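PDB 5U9C: dTDP-4-dehydrorhamnose Reductase from Yersinia enterocolitica, which probably catalyses the NADPH-dependent reduction of dTDP-4-dehydro-L-rhamnose to dTDP-L-rhamnose, the closing step of dTDP-L-rhamnose biosynthesis. Local coordinates for residues T14-T22 and G155-D163; R142-R153 and A206-F217. All coordinates share one frame; numbering follows the deposited sequence.

Contact 1: T14-T22 and G155-D163; sequences TGMLGAYVT and GWMIGGGPD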
loop_
_atom_site.group_PDB
_atom_site.type_symbol
_atom_site.label_atom_id
_atom_site.label_comp_id
_atom_site.label_asym_id
_atom_site.label_seq_id
_atom_site.Cartn_x
_atom_site.Cartn_y
_atom_site.Cartn_z
ATOM N N THR D 14 -23.916 32.877 6.891
ATOM C CA THR D 14 -22.955 33.893 7.325
ATOM C C THR D 14 -21.505 33.403 7.210
ATOM O O THR D 14 -20.597 34.049 7.727
ATOM C CB THR D 14 -23.208 34.356 8.774
ATOM O OG1 THR D 14 -23.040 33.247 9.659
ATOM C CG2 THR D 14 -24.609 34.932 8.922
ATOM N N GLY D 15 -21.286 32.259 6.556
ATOM C CA GLY D 15 -19.933 31.764 6.324
ATOM C C GLY D 15 -19.331 32.518 5.142
ATOM O O GLY D 15 -19.971 33.407 4.571
HETATM N N MSE D 16 -18.116 32.144 4.754
HETATM C CA MSE D 16 -17.403 32.808 3.641
HETATM C C MSE D 16 -18.209 32.759 2.364
HETATM O O MSE D 16 -18.575 33.801 1.801
HETATM C CB MSE D 16 -16.036 32.134 3.476
HETATM C CG MSE D 16 -15.224 32.507 2.236
HETATM SE SE MSE D 16 -13.449 31.607 2.361
HETATM C CE MSE D 16 -13.726 30.056 3.566
ATOM N N LEU D 17 -18.500 31.547 1.908
ATOM C CA LEU D 17 -19.274 31.350 0.691
ATOM C C LEU D 17 -20.718 31.819 0.857
ATOM O O LEU D 17 -21.255 32.484 -0.018
ATOM C CB LEU D 17 -19.270 29.868 0.278
ATOM C CG LEU D 17 -20.076 29.551 -0.984
ATOM C CD1 LEU D 17 -19.521 30.315 -2.191
ATOM C CD2 LEU D 17 -20.105 28.066 -1.236
ATOM N N GLY D 18 -21.340 31.455 1.977
ATOM C CA GLY D 18 -22.737 31.794 2.235
ATOM C C GLY D 18 -23.085 33.270 2.177
ATOM O O GLY D 18 -24.172 33.635 1.716
ATOM N N ALA D 19 -22.177 34.113 2.671
ATOM C CA ALA D 19 -22.396 35.560 2.680
ATOM C C ALA D 19 -22.457 36.106 1.246
ATOM O O ALA D 19 -23.306 36.939 0.943
ATOM C CB ALA D 19 -21.319 36.282 3.507
ATOM N N TYR D 20 -21.561 35.631 0.372
ATOM C CA TYR D 20 -21.595 36.062 -1.017
ATOM C C TYR D 20 -22.933 35.628 -1.656
ATOM O O TYR D 20 -23.584 36.417 -2.317
ATOM C CB TYR D 20 -20.423 35.489 -1.837
ATOM C CG TYR D 20 -19.014 36.059 -1.580
ATOM C CD1 TYR D 20 -18.604 37.277 -2.135
ATOM C CD2 TYR D 20 -18.069 35.317 -0.897
ATOM C CE1 TYR D 20 -17.303 37.763 -1.927
ATOM C CE2 TYR D 20 -16.775 35.785 -0.694
ATOM C CZ TYR D 20 -16.389 36.996 -1.208
ATOM O OH TYR D 20 -15.087 37.412 -0.986
ATOM N N VAL D 21 -23.341 34.382 -1.428
ATOM C CA VAL D 21 -24.572 33.854 -2.021
ATOM C C VAL D 21 -25.823 34.621 -1.569
ATOM O O VAL D 21 -26.607 35.061 -2.408
ATOM C CB VAL D 21 -24.731 32.333 -1.774
ATOM C CG1 VAL D 21 -26.056 31.832 -2.326
ATOM C CG2 VAL D 21 -23.598 31.580 -2.447
ATOM N N THR D 22 -25.993 34.769 -0.255
ATOM C CA THR D 22 -27.129 35.497 0.331
ATOM C C THR D 22 -27.217 36.889 -0.293
ATOM O O THR D 22 -28.293 37.348 -0.686
ATOM C CB THR D 22 -26.989 35.591 1.882
ATOM O OG1 THR D 22 -26.936 34.266 2.450
ATOM C CG2 THR D 22 -28.151 36.332 2.502
ATOM N N GLY D 155 -11.912 23.191 -3.302
ATOM C CA GLY D 155 -10.586 22.946 -2.763
ATOM C C GLY D 155 -10.316 23.941 -1.638
ATOM O O GLY D 155 -11.163 24.143 -0.760
ATOM N N TRP D 156 -9.138 24.559 -1.654
ATOM C CA TRP D 156 -8.788 25.566 -0.638
ATOM C C TRP D 156 -9.531 26.872 -0.949
ATOM O O TRP D 156 -9.190 27.584 -1.906
ATOM C CB TRP D 156 -7.286 25.806 -0.618
ATOM C CG TRP D 156 -6.469 24.586 -0.242
ATOM C CD1 TRP D 156 -6.858 23.550 0.558
ATOM C CD2 TRP D 156 -5.082 24.382 -0.513
ATOM N NE1 TRP D 156 -5.809 22.670 0.736
ATOM C CE2 TRP D 156 -4.704 23.172 0.104
ATOM C CE3 TRP D 156 -4.135 25.079 -1.248
ATOM C CZ2 TRP D 156 -3.415 22.659 0.004
ATOM C CZ3 TRP D 156 -2.846 24.563 -1.341
ATOM C CH2 TRP D 156 -2.503 23.371 -0.722
HETATM N N MSE D 157 -10.560 27.159 -0.159
HETATM C CA MSE D 157 -11.423 28.316 -0.398
HETATM C C MSE D 157 -10.751 29.642 -0.087
HETATM O O MSE D 157 -10.123 29.799 0.948
HETATM C CB MSE D 157 -12.690 28.113 0.444
HETATM C CG MSE D 157 -13.845 29.062 0.086
HETATM SE SE MSE D 157 -14.840 28.361 -1.466
HETATM C CE MSE D 157 -15.886 27.043 -0.441
ATOM N N ILE D 158 -10.814 30.582 -1.024
ATOM C CA ILE D 158 -10.316 31.938 -0.771
ATOM C C ILE D 158 -11.502 32.914 -0.907
ATOM O O ILE D 158 -12.297 32.842 -1.869
ATOM C CB ILE D 158 -9.129 32.339 -1.674
ATOM C CG1 ILE D 158 -9.544 32.423 -3.139
ATOM C CG2 ILE D 158 -7.985 31.339 -1.503
ATOM C CD1 ILE D 158 -8.425 32.858 -4.056
ATOM N N GLY D 159 -11.653 33.780 0.086
ATOM C CA GLY D 159 -12.734 34.755 0.094
ATOM C C GLY D 159 -12.900 35.416 1.452
ATOM O O GLY D 159 -12.361 34.935 2.441
ATOM N N GLY D 160 -13.658 36.509 1.484
ATOM C CA GLY D 160 -13.924 37.245 2.717
ATOM C C GLY D 160 -13.416 38.670 2.656
ATOM O O GLY D 160 -14.024 39.562 3.216
ATOM N N GLY D 161 -12.295 38.884 1.979
ATOM C CA GLY D 161 -11.749 40.230 1.848
ATOM C C GLY D 161 -11.052 40.749 3.107
ATOM O O GLY D 161 -10.918 40.023 4.104
ATOM N N PRO D 162 -10.614 42.021 3.073
ATOM C CA PRO D 162 -9.899 42.615 4.212
ATOM C C PRO D 162 -10.579 42.472 5.579
ATOM O O PRO D 162 -9.902 42.220 6.569
ATOM C CB PRO D 162 -9.756 44.101 3.831
ATOM C CG PRO D 162 -10.535 44.312 2.582
ATOM C CD PRO D 162 -10.786 42.971 1.956
ATOM N N ASP D 163 -11.896 42.587 5.633
ATOM C CA ASP D 163 -12.598 42.519 6.917
ATOM C C ASP D 163 -12.799 41.105 7.498
ATOM O O ASP D 163 -12.690 40.928 8.716
ATOM C CB ASP D 163 -13.978 43.193 6.790
ATOM C CG ASP D 163 -13.895 44.651 6.324
ATOM O OD1 ASP D 163 -12.876 45.337 6.596
ATOM O OD2 ASP D 163 -14.875 45.113 5.699
#
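Apolar packing starts with two selenomethionines, Met-16 in the first turn of helix 16-25 and Met-157 on strand 156-158, whose side chains slide past each other in opposite directions. SE of Met-16 lies 3.4 Å from CG of Met-157, and CE of Met-16 follows at 3.6 Å from the same carbon. The Met-16 chain runs straight out as far as SE, with CG anti to the backbone N (chi1 170°), then bends at chi3 (23°), which turns the methyl along Met-157. More loosely, Leu-17 CD2 reaches Met-157 CE at 4.4 Å.

The polar part is one bond from the backbone. Gly-160 N donates to Tyr-20 OH at 3.0 Å, nearly straight at 173°, and this N lies at the edge of the phenol ring, near its plane. Gly-159 CA sits beside the same hydroxyl at 3.7 Å. Gly-159 has no side chain, and its backbone passes close to both Met-16 and Tyr-20.

Gly-15, at the N-cap position, and Gly-18, inside the helix, fit the GxGxxG pattern of a Rossmann fold, consistent with NADP use. Around the contact, Tyr-20 and Leu-17 also rest on helix 196-209, Leu-17 and Met-157 meet Leu-104 of strand 100-106, and Ile-158 turns away toward helix 279-288.

Contact 2: R142-R153 and A206-F217; sequences RNACTNNHLIIR and AINKRHTGTLHF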
loop_
_atom_site.group_PDB
_atom_site.type_symbol
_atom_site.label_atom_id
_atom_site.label_comp_id
_atom_site.label_asym_id
_atom_site.label_seq_id
_atom_site.Cartn_x
_atom_site.Cartn_y
_atom_site.Cartn_z
ATOM N N ARG D 142 -26.874 11.848 -2.101
ATOM C CA ARG D 142 -27.129 11.056 -3.330
ATOM C C ARG D 142 -28.220 10.037 -3.196
ATOM O O ARG D 142 -29.073 9.934 -4.079
ATOM C CB ARG D 142 -25.887 10.286 -3.800
ATOM C CG ARG D 142 -24.838 11.162 -4.401
ATOM C CD ARG D 142 -23.877 10.371 -5.282
ATOM N NE ARG D 142 -22.795 11.265 -5.637
ATOM C CZ ARG D 142 -21.776 11.540 -4.836
ATOM N NH1 ARG D 142 -20.853 12.406 -5.223
ATOM N NH2 ARG D 142 -21.688 10.965 -3.635
ATOM N N ASN D 143 -28.149 9.254 -2.122
ATOM C CA ASN D 143 -29.134 8.234 -1.848
ATOM C C ASN D 143 -30.568 8.808 -1.662
ATOM O O ASN D 143 -31.519 8.240 -2.169
ATOM C CB ASN D 143 -28.717 7.399 -0.631
ATOM C CG ASN D 143 -27.397 6.648 -0.848
ATOM O OD1 ASN D 143 -26.730 6.795 -1.884
ATOM N ND2 ASN D 143 -26.996 5.870 0.153
ATOM N N ALA D 144 -30.704 9.944 -0.979
ATOM C CA ALA D 144 -32.024 10.549 -0.738
ATOM C C ALA D 144 -32.589 11.357 -1.912
ATOM O O ALA D 144 -33.767 11.222 -2.232
ATOM C CB ALA D 144 -31.966 11.439 0.495
ATOM N N CYS D 145 -31.767 12.207 -2.526
ATOM C CA CYS D 145 -32.206 13.108 -3.612
ATOM C C CYS D 145 -31.567 12.793 -4.952
ATOM O O CYS D 145 -31.139 13.703 -5.670
ATOM C CB CYS D 145 -31.841 14.540 -3.226
ATOM S SG CYS D 145 -32.530 15.029 -1.643
ATOM N N THR D 146 -31.576 11.517 -5.316
ATOM C CA THR D 146 -30.887 11.031 -6.528
ATOM C C THR D 146 -30.976 11.876 -7.798
ATOM O O THR D 146 -29.948 12.173 -8.399
ATOM C CB THR D 146 -31.292 9.581 -6.870
ATOM O OG1 THR D 146 -31.144 8.772 -5.703
ATOM C CG2 THR D 146 -30.399 9.013 -7.979
ATOM N N ASN D 147 -32.168 12.270 -8.210
ATOM C CA ASN D 147 -32.279 13.005 -9.470
ATOM C C ASN D 147 -32.498 14.505 -9.243
ATOM O O ASN D 147 -32.863 15.235 -10.168
ATOM C CB ASN D 147 -33.438 12.413 -10.296
ATOM C CG ASN D 147 -33.298 12.665 -11.789
ATOM O OD1 ASN D 147 -32.192 12.643 -12.336
ATOM N ND2 ASN D 147 -34.436 12.843 -12.478
ATOM N N ASN D 148 -32.249 14.978 -8.030
ATOM C CA ASN D 148 -32.519 16.374 -7.740
ATOM C C ASN D 148 -31.544 16.941 -6.707
ATOM O O ASN D 148 -31.954 17.553 -5.721
ATOM C CB ASN D 148 -33.983 16.483 -7.264
ATOM C CG ASN D 148 -34.576 17.861 -7.470
ATOM O OD1 ASN D 148 -34.193 18.599 -8.382
ATOM N ND2 ASN D 148 -35.573 18.192 -6.655
ATOM N N HIS D 149 -30.247 16.707 -6.920
ATOM C CA HIS D 149 -29.224 17.257 -6.040
ATOM C C HIS D 149 -28.034 17.704 -6.858
ATOM O O HIS D 149 -27.849 17.263 -8.019
ATOM C CB HIS D 149 -28.732 16.227 -5.033
ATOM C CG HIS D 149 -27.918 15.132 -5.651
ATOM N ND1 HIS D 149 -28.478 13.968 -6.137
ATOM C CD2 HIS D 149 -26.586 15.035 -5.885
ATOM C CE1 HIS D 149 -27.523 13.199 -6.638
ATOM N NE2 HIS D 149 -26.370 13.829 -6.512
ATOM N N LEU D 150 -27.228 18.557 -6.239
ATOM C CA LEU D 150 -25.966 18.996 -6.816
ATOM C C LEU D 150 -24.924 18.995 -5.697
ATOM O O LEU D 150 -25.116 19.633 -4.645
ATOM C CB LEU D 150 -26.066 20.376 -7.450
ATOM C CG LEU D 150 -24.760 20.918 -8.057
ATOM C CD1 LEU D 150 -24.177 19.972 -9.099
ATOM C CD2 LEU D 150 -24.949 22.298 -8.663
ATOM N N ILE D 151 -23.841 18.260 -5.912
ATOM C CA ILE D 151 -22.735 18.191 -4.961
ATOM C C ILE D 151 -21.556 18.855 -5.638
ATOM O O ILE D 151 -21.164 18.456 -6.756
ATOM C CB ILE D 151 -22.401 16.738 -4.609
ATOM C CG1 ILE D 151 -23.533 16.158 -3.756
ATOM C CG2 ILE D 151 -21.065 16.650 -3.865
ATOM C CD1 ILE D 151 -23.501 14.646 -3.641
ATOM N N ILE D 152 -21.027 19.893 -5.000
ATOM C CA ILE D 152 -19.882 20.622 -5.529
ATOM C C ILE D 152 -18.720 20.464 -4.567
ATOM O O ILE D 152 -18.831 20.779 -3.369
ATOM C CB ILE D 152 -20.152 22.109 -5.694
ATOM C CG1 ILE D 152 -21.394 22.345 -6.558
ATOM C CG2 ILE D 152 -18.917 22.795 -6.297
ATOM C CD1 ILE D 152 -21.748 23.812 -6.712
ATOM N N ARG D 153 -17.602 19.993 -5.087
ATOM C CA ARG D 153 -16.403 19.847 -4.282
ATOM C C ARG D 153 -15.501 21.037 -4.562
ATOM O O ARG D 153 -15.135 21.299 -5.708
ATOM C CB ARG D 153 -15.681 18.531 -4.580
ATOM C CG ARG D 153 -16.519 17.280 -4.351
ATOM C CD ARG D 153 -15.678 16.014 -4.471
ATOM N NE ARG D 153 -16.433 14.791 -4.252
ATOM C CZ ARG D 153 -16.578 13.774 -5.103
ATOM N NH1 ARG D 153 -15.968 13.746 -6.290
ATOM N NH2 ARG D 153 -17.299 12.727 -4.724
ATOM N N ALA D 206 -26.358 27.756 -11.274
ATOM C CA ALA D 206 -26.789 26.372 -11.020
ATOM C C ALA D 206 -28.209 26.285 -10.497
ATOM O O ALA D 206 -28.960 25.393 -10.874
ATOM C CB ALA D 206 -25.836 25.690 -10.052
ATOM N N ILE D 207 -28.557 27.211 -9.616
ATOM C CA ILE D 207 -29.902 27.280 -9.079
ATOM C C ILE D 207 -30.902 27.543 -10.208
ATOM O O ILE D 207 -31.951 26.921 -10.247
ATOM C CB ILE D 207 -30.021 28.386 -8.017
ATOM C CG1 ILE D 207 -29.178 28.044 -6.790
ATOM C CG2 ILE D 207 -31.485 28.572 -7.591
ATOM C CD1 ILE D 207 -28.949 29.228 -5.867
ATOM N N ASN D 208 -30.561 28.453 -11.124
ATOM C CA ASN D 208 -31.441 28.810 -12.242
ATOM C C ASN D 208 -31.666 27.639 -13.208
ATOM O O ASN D 208 -32.760 27.484 -13.741
ATOM C CB ASN D 208 -30.874 30.022 -13.014
ATOM C CG ASN D 208 -31.782 30.486 -14.153
ATOM O OD1 ASN D 208 -31.353 30.578 -15.302
ATOM N ND2 ASN D 208 -33.032 30.737 -13.850
ATOM N N LYS D 209 -30.623 26.854 -13.459
ATOM C CA LYS D 209 -30.702 25.702 -14.364
ATOM C C LYS D 209 -31.116 24.423 -13.675
ATOM O O LYS D 209 -31.449 23.460 -14.346
ATOM C CB LYS D 209 -29.320 25.408 -14.995
ATOM C CG LYS D 209 -28.752 26.524 -15.850
ATOM C CD LYS D 209 -29.629 26.915 -17.046
ATOM C CE LYS D 209 -29.635 25.855 -18.142
ATOM N NZ LYS D 209 -28.311 25.728 -18.820
ATOM N N ARG D 210 -31.087 24.420 -12.345
ATOM C CA ARG D 210 -31.308 23.205 -11.559
ATOM C C ARG D 210 -30.346 22.107 -12.039
ATOM O O ARG D 210 -30.744 20.971 -12.259
ATOM C CB ARG D 210 -32.775 22.744 -11.580
ATOM C CG ARG D 210 -33.745 23.771 -11.005
ATOM C CD ARG D 210 -33.390 24.190 -9.570
ATOM N NE ARG D 210 -34.290 25.233 -9.086
ATOM C CZ ARG D 210 -35.482 25.014 -8.534
ATOM N NH1 ARG D 210 -36.225 26.040 -8.146
ATOM N NH2 ARG D 210 -35.942 23.776 -8.371
ATOM N N HIS D 211 -29.078 22.465 -12.206
ATOM C CA HIS D 211 -28.059 21.495 -12.605
ATOM C C HIS D 211 -27.939 20.426 -11.521
ATOM O O HIS D 211 -28.062 20.728 -10.330
ATOM C CB HIS D 211 -26.703 22.177 -12.845
ATOM C CG HIS D 211 -25.649 21.232 -13.305
ATOM N ND1 HIS D 211 -25.703 20.615 -14.534
ATOM C CD2 HIS D 211 -24.537 20.765 -12.695
ATOM C CE1 HIS D 211 -24.666 19.805 -14.662
ATOM N NE2 HIS D 211 -23.944 19.881 -13.560
ATOM N N THR D 212 -27.730 19.175 -11.929
ATOM C CA THR D 212 -27.643 18.060 -10.985
ATOM C C THR D 212 -26.387 17.205 -11.162
ATOM O O THR D 212 -25.762 17.217 -12.212
ATOM C CB THR D 212 -28.872 17.125 -11.084
ATOM O OG1 THR D 212 -28.988 16.623 -12.411
ATOM C CG2 THR D 212 -30.182 17.857 -10.712
ATOM N N GLY D 213 -26.045 16.444 -10.124
ATOM C CA GLY D 213 -24.882 15.552 -10.175
ATOM C C GLY D 213 -23.754 15.999 -9.260
ATOM O O GLY D 213 -24.006 16.630 -8.251
ATOM N N THR D 214 -22.522 15.643 -9.618
ATOM C CA THR D 214 -21.335 15.963 -8.819
ATOM C C THR D 214 -20.330 16.712 -9.691
ATOM O O THR D 214 -20.032 16.283 -10.817
ATOM C CB THR D 214 -20.708 14.691 -8.207
ATOM O OG1 THR D 214 -21.603 14.144 -7.217
ATOM C CG2 THR D 214 -19.367 15.000 -7.499
ATOM N N LEU D 215 -19.814 17.820 -9.170
ATOM C CA LEU D 215 -18.828 18.634 -9.869
ATOM C C LEU D 215 -17.698 19.055 -8.953
ATOM O O LEU D 215 -17.872 19.168 -7.747
ATOM C CB LEU D 215 -19.479 19.906 -10.403
ATOM C CG LEU D 215 -20.416 19.797 -11.592
ATOM C CD1 LEU D 215 -21.213 21.078 -11.755
ATOM C CD2 LEU D 215 -19.616 19.482 -12.852
ATOM N N HIS D 216 -16.538 19.265 -9.552
ATOM C CA HIS D 216 -15.373 19.810 -8.875
ATOM C C HIS D 216 -15.289 21.250 -9.359
ATOM O O HIS D 216 -15.294 21.488 -10.564
ATOM C CB HIS D 216 -14.133 19.070 -9.343
ATOM C CG HIS D 216 -14.010 17.699 -8.781
ATOM N ND1 HIS D 216 -12.875 16.935 -8.941
ATOM C CD2 HIS D 216 -14.826 17.000 -7.956
ATOM C CE1 HIS D 216 -13.030 15.790 -8.301
ATOM N NE2 HIS D 216 -14.209 15.796 -7.708
ATOM N N PHE D 217 -15.193 22.204 -8.436
ATOM C CA PHE D 217 -15.110 23.609 -8.810
ATOM C C PHE D 217 -13.849 24.220 -8.192
ATOM O O PHE D 217 -13.785 24.491 -6.976
ATOM C CB PHE D 217 -16.383 24.386 -8.407
ATOM C CG PHE D 217 -16.448 25.780 -9.008
ATOM C CD1 PHE D 217 -15.747 26.826 -8.431
ATOM C CD2 PHE D 217 -17.175 26.034 -10.158
ATOM C CE1 PHE D 217 -15.775 28.091 -8.975
ATOM C CE2 PHE D 217 -17.212 27.309 -10.704
ATOM C CZ PHE D 217 -16.511 28.337 -10.109
HETATM O O HOH W 1 -23.958 12.943 -7.752
HETATM O O HOH W 2 -35.175 21.019 -9.603
#
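Strands 149-154 and 213-217 pair in parallel, Leu-150 beside Gly-213 through Arg-153 beside His-216, at one edge of the Rossmann-type sheet. Five backbone bonds join them: His-149 O accepts from Gly-213 N, Gly-213 O from Ile-151 N, Ile-151 O from Leu-215 N, Leu-215 O from Arg-153 N, and Arg-153 O from Phe-217 N, all between 2.8 and 2.9 Å. On the face of Leu-150 and Ile-152, Leu-150 CD2 packs on Ala-206 CB at 3.8 Å and Ile-152 CG2 on Phe-217 CB.

The other face, with Ile-151, carries the polar side chains. Arg-142 NH1 donates to Thr-214 OG1 at 2.7 Å, the hydroxyl tilted 19° from the guanidinium plane, while Ile-151 CD1 lies over the centre of one face of that group. A water bonded to Arg-142 NE, Thr-214 OG1 and His-149 NE2 ties the three together. At the other side of the imidazole, His-149 ND1 donates in the ring plane to Cys-145 O at 2.7 Å, so both ring nitrogens are satisfied. Glu-138 forms salt bridges with Arg-142 and with Arg-153 NH2. His-216 ND1 bonds Glu-263 O, leaving NE2 as the acceptor for Arg-153 NH1 at 3.1 Å; the two planes stand 61° apart, yet the bond lies close to both.

How the contacts relate
The two contacts interlock along the chain: 142-153 runs on almost directly into 155-163, so strand 149-154 of the large parallel sheet leads into strand 156-158 of the smaller mixed one. Their centres are about 21 Å apart. Helix 196-209 bridges the gap, its beginning under Tyr-20 and its end in contact 2, and Thr-194 bonds both Gly-155 and Phe-217. Contact 1 is nearer the site where (R)-malate has been seen bound to this protein, though not in this chain; the side chain of Ile-158 is about 7 Å from that of Phe-168. Contact 2 is away from it; a citrate, probably from crystallisation, lies close to the Arg-142 side chain.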